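Local structure of fatty acid-binding protein 2 (Manduca sexta, 1MDC) at residues E14-D17 / G18-K21; L25-D28 / K29-A32. The protein binds fatty acids in a one-to-one ratio, holding them inside a beta-barrel whose interior accommodates hydrophobic ligands. One frame throughout, in Å; residues are numbered along the deposited sequence.

Both contacts are local turns of helix, and they follow one another along the chain without nesting or crossing. At the end of strand 8-14, interaction 1 (residues 14-17 with 18-21) turns the chain into helix 16-21; interaction 2 (25-28 with 29-32) then opens helix 27-35, which leads on toward strand 39-45. Together they make up the first helix and the opening turns of the second in the helix-turn-helix that covers one end of the barrel, as in its relatives, at the presumed entrance for ligand. Their centres lie about 11 Å apart, and side chains join them directly: Leu20 CD2 packs 3.9 Å from Leu25 CD1, while Ile30 rests against Asp17, Leu20 and Lys21.

Interaction 1 of 2, residues E14-D17 / G18-K21; sequences ENFD and GFLK
The Phe16 ring carries Leu20 over one face: CD1 of Leu20 stands 4.0 Å from the ring centroid and 18° off the ring normal, a CH-pi contact displaced toward the rim on the CE2 side. Phe19 makes an apolar contact with the same ring, approaching obliquely with its CD2 4.0 Å from Phe16 CE1. Phe16 also makes a cation-pi contact with Arg128, a residue that binds hexadecanoate. Beneath these side chains runs the first turn of helix 16-21, where Phe19 N donates to Asn15 O, Leu20 N to Phe16 O and Lys21 N to Asp17 O. Asn15 occupies the N-cap position without a capping bond from its side chain; its ND2 is engaged instead by the carbonyl of Val125. Asp17 and Lys21 form an i to i+4 salt bridge, with Lys21 NZ 2.6 Å from Asp17 OD2 and meeting that oxygen nearly end-on. The carboxylate of Asp17 swings out opposite its own amide nitrogen (chi1 -180°), while the lysine, extended beyond CG, slants back across the turn to reach it. An alanine replacing Asp17 would take away the carboxylate and would probably leave the Lys21 ammonium without its mate on this turn and its chain freer to move. The ion pair sits at the solvent-side border of the interface with helix 27-35, where Asp17 also touches Ile30. The apolar groups divide their work: Phe19 faces the barrel strands and the palmitic acid, Phe16 lies against Arg128, and Leu20 faces helix 27-35.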
loop_
_atom_site.group_PDB
_atom_site.type_symbol
_atom_site.label_atom_id
_atom_site.label_comp_id
_atom_site.label_asym_id
_atom_site.label_seq_id
_atom_site.Cartn_x
_atom_site.Cartn_y
_atom_site.Cartn_z
ATOM N N GLU A 14 11.553 -1.381 -6.548
ATOM C CA GLU A 14 11.971 -1.159 -7.915
ATOM C C GLU A 14 10.909 -0.395 -8.666
ATOM O O GLU A 14 9.738 -0.688 -8.480
ATOM C CB GLU A 14 12.089 -2.552 -8.613
ATOM C CG GLU A 14 13.054 -3.425 -7.879
ATOM C CD GLU A 14 13.134 -4.805 -8.423
ATOM O OE1 GLU A 14 12.028 -5.485 -8.334
ATOM O OE2 GLU A 14 14.132 -5.226 -8.892
ATOM N N ASN A 15 11.323 0.567 -9.510
ATOM C CA ASN A 15 10.403 1.367 -10.320
ATOM C C ASN A 15 9.377 2.153 -9.534
ATOM O O ASN A 15 8.360 2.563 -10.091
ATOM C CB ASN A 15 9.695 0.490 -11.408
ATOM C CG ASN A 15 10.696 -0.125 -12.376
ATOM O OD1 ASN A 15 11.819 0.380 -12.545
ATOM N ND2 ASN A 15 10.314 -1.222 -13.006
ATOM N N PHE A 16 9.636 2.371 -8.247
ATOM C CA PHE A 16 8.687 3.115 -7.444
ATOM C C PHE A 16 8.645 4.587 -7.852
ATOM O O PHE A 16 7.612 5.220 -7.878
ATOM C CB PHE A 16 8.898 2.865 -5.944
ATOM C CG PHE A 16 7.826 3.378 -4.981
ATOM C CD1 PHE A 16 6.488 3.076 -5.173
ATOM C CD2 PHE A 16 8.206 4.141 -3.865
ATOM C CE1 PHE A 16 5.518 3.526 -4.260
ATOM C CE2 PHE A 16 7.252 4.616 -2.958
ATOM C CZ PHE A 16 5.913 4.300 -3.171
ATOM N N ASP A 17 9.776 5.147 -8.189
ATOM C CA ASP A 17 9.764 6.543 -8.595
ATOM C C ASP A 17 8.914 6.744 -9.853
ATOM O O ASP A 17 8.189 7.721 -10.029
ATOM C CB ASP A 17 11.227 6.966 -8.834
ATOM C CG ASP A 17 11.358 8.430 -9.260
ATOM O OD1 ASP A 17 11.479 9.249 -8.250
ATOM O OD2 ASP A 17 11.375 8.829 -10.414
ATOM N N GLY A 18 9.003 5.778 -10.756
ATOM C CA GLY A 18 8.266 5.798 -12.008
ATOM C C GLY A 18 6.803 5.769 -11.760
ATOM O O GLY A 18 6.028 6.489 -12.382
ATOM N N PHE A 19 6.416 4.924 -10.820
ATOM C CA PHE A 19 5.013 4.857 -10.505
ATOM C C PHE A 19 4.533 6.185 -9.890
ATOM O O PHE A 19 3.449 6.649 -10.204
ATOM C CB PHE A 19 4.704 3.724 -9.423
ATOM C CG PHE A 19 3.365 3.912 -8.768
ATOM C CD1 PHE A 19 2.186 3.645 -9.454
ATOM C CD2 PHE A 19 3.288 4.355 -7.461
ATOM C CE1 PHE A 19 0.949 3.815 -8.843
ATOM C CE2 PHE A 19 2.038 4.550 -6.836
ATOM C CZ PHE A 19 0.880 4.278 -7.516
ATOM N N LEU A 20 5.309 6.795 -8.993
ATOM C CA LEU A 20 4.862 8.039 -8.373
ATOM C C LEU A 20 4.743 9.176 -9.375
ATOM O O LEU A 20 3.890 10.060 -9.243
ATOM C CB LEU A 20 5.793 8.415 -7.271
ATOM C CG LEU A 20 5.757 7.391 -6.121
ATOM C CD1 LEU A 20 6.879 7.683 -5.173
ATOM C CD2 LEU A 20 4.464 7.471 -5.351
ATOM N N LYS A 21 5.605 9.150 -10.393
ATOM C CA LYS A 21 5.560 10.191 -11.423
ATOM C C LYS A 21 4.248 10.085 -12.180
ATOM O O LYS A 21 3.575 11.048 -12.497
ATOM C CB LYS A 21 6.743 10.184 -12.408
ATOM C CG LYS A 21 8.043 10.662 -11.746
ATOM C CD LYS A 21 9.232 10.292 -12.626
ATOM C CE LYS A 21 10.526 10.950 -12.269
ATOM N NZ LYS A 21 11.646 10.089 -12.673
#

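Interaction 2 of 2, residues L25-D28 / K29-A32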
loop_
_atom_site.group_PDB
_atom_site.type_symbol
_atom_site.label_atom_id
_atom_site.label_comp_id
_atom_site.label_asym_id
_atom_site.label_seq_id
_atom_site.Cartn_x
_atom_site.Cartn_y
_atom_site.Cartn_z
ATOM N N LEU A 25 2.402 13.343 -8.596
ATOM C CA LEU A 25 2.690 13.954 -7.311
ATOM C C LEU A 25 3.789 14.991 -7.456
ATOM O O LEU A 25 4.599 14.944 -8.384
ATOM C CB LEU A 25 3.253 12.919 -6.319
ATOM C CG LEU A 25 2.366 11.696 -6.039
ATOM C CD1 LEU A 25 2.854 10.974 -4.812
ATOM C CD2 LEU A 25 0.913 12.017 -5.812
ATOM N N SER A 26 3.837 15.934 -6.525
ATOM C CA SER A 26 4.870 16.964 -6.565
ATOM C C SER A 26 6.255 16.365 -6.273
ATOM O O SER A 26 6.359 15.345 -5.626
ATOM C CB SER A 26 4.561 18.075 -5.606
ATOM O OG SER A 26 4.895 17.597 -4.303
ATOM N N ASP A 27 7.328 16.987 -6.757
ATOM C CA ASP A 27 8.677 16.496 -6.537
ATOM C C ASP A 27 9.023 16.301 -5.059
ATOM O O ASP A 27 9.714 15.363 -4.690
ATOM C CB ASP A 27 9.764 17.341 -7.286
ATOM C CG ASP A 27 9.640 17.303 -8.805
ATOM O OD1 ASP A 27 8.936 16.255 -9.196
ATOM O OD2 ASP A 27 10.127 18.151 -9.590
ATOM N N ASP A 28 8.564 17.177 -4.185
ATOM C CA ASP A 28 8.904 16.975 -2.796
ATOM C C ASP A 28 8.225 15.750 -2.195
ATOM O O ASP A 28 8.783 15.086 -1.309
ATOM C CB ASP A 28 8.394 18.113 -1.941
ATOM C CG ASP A 28 9.254 19.309 -2.006
ATOM O OD1 ASP A 28 10.387 19.144 -2.630
ATOM O OD2 ASP A 28 8.911 20.336 -1.533
ATOM N N LYS A 29 6.999 15.471 -2.652
ATOM C CA LYS A 29 6.277 14.318 -2.131
ATOM C C LYS A 29 6.924 13.061 -2.652
ATOM O O LYS A 29 7.030 12.042 -1.965
ATOM C CB LYS A 29 4.809 14.255 -2.506
ATOM C CG LYS A 29 3.983 14.990 -1.481
ATOM C CD LYS A 29 2.635 15.291 -2.087
ATOM C CE LYS A 29 1.527 15.712 -1.132
ATOM N NZ LYS A 29 0.193 15.249 -1.590
ATOM N N ILE A 30 7.363 13.151 -3.898
ATOM C CA ILE A 30 8.013 12.030 -4.508
ATOM C C ILE A 30 9.299 11.712 -3.754
ATOM O O ILE A 30 9.589 10.574 -3.439
ATOM C CB ILE A 30 8.233 12.265 -5.976
ATOM C CG1 ILE A 30 6.931 12.110 -6.724
ATOM C CG2 ILE A 30 9.267 11.286 -6.477
ATOM C CD1 ILE A 30 7.093 12.352 -8.258
ATOM N N GLN A 31 10.087 12.724 -3.438
ATOM C CA GLN A 31 11.329 12.510 -2.709
ATOM C C GLN A 31 11.086 11.909 -1.314
ATOM O O GLN A 31 11.796 11.015 -0.851
ATOM C CB GLN A 31 12.156 13.849 -2.627
ATOM C CG GLN A 31 13.528 13.795 -1.877
ATOM C CD GLN A 31 14.192 15.179 -1.709
ATOM O OE1 GLN A 31 13.562 16.167 -1.290
ATOM N NE2 GLN A 31 15.478 15.275 -2.039
ATOM N N ALA A 32 10.080 12.414 -0.624
ATOM C CA ALA A 32 9.796 11.905 0.686
ATOM C C ALA A 32 9.353 10.451 0.600
ATOM O O ALA A 32 9.796 9.599 1.359
ATOM C CB ALA A 32 8.748 12.776 1.384
HETATM O O HOH W 1 10.872 15.720 0.044
#
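Ser26 and Lys29 meet at the start of helix 27-35, where the serine occupies the N-cap and its OG accepts a weak bond from Lys29 N at 3.4 Å. The hydroxyl is placed there by a chi1 of 77°, which sets OG between the backbone nitrogen and the carbonyl carbon and directs it over the opening turn. Lys29 N also has a weak, strongly bent bond to Ser26 O, at an N-H...O angle of 122°. That carbonyl has a straighter partner in Ile30 N, 3.0 Å away, so two successive amides converge on one oxygen. The i to i+4 series continues with Gln31 N bonded to Asp27 O and Ala32 N to Asp28 O. The latter carbonyl is gripped a second time by a water that donates to it at 2.6 Å and to Gln31 OE1 at 3.0 Å, tying the glutamine amide back to the helix one turn earlier. With two acidic residues, Asp27 and Asp28, in this first turn, the negative charge is likely to interact favourably with the helix dipole.

On the inner side, Ile30 turns its CG1 branch back past the cap to lie 3.8 Å from Leu25 CB. This pair is a hydrophobic staple, joining N' (Leu25) to N4 (Ile30) across the N-cap Ser26. The aliphatic part of Lys29 passes beside Ser26 OG, while its ammonium makes a long, weak ion pair with Asp78 at the start of strand 78-87. Leu25 and Ile30 together face helix 16-21, both packing against Leu20, and Ile30 also touches Asp17 and Lys21; with the Leu25 side chain about 4 Å from the palmitic acid at the nearest atoms, the opening of helix 27-35 is seated against the preceding helix and close to the ligand.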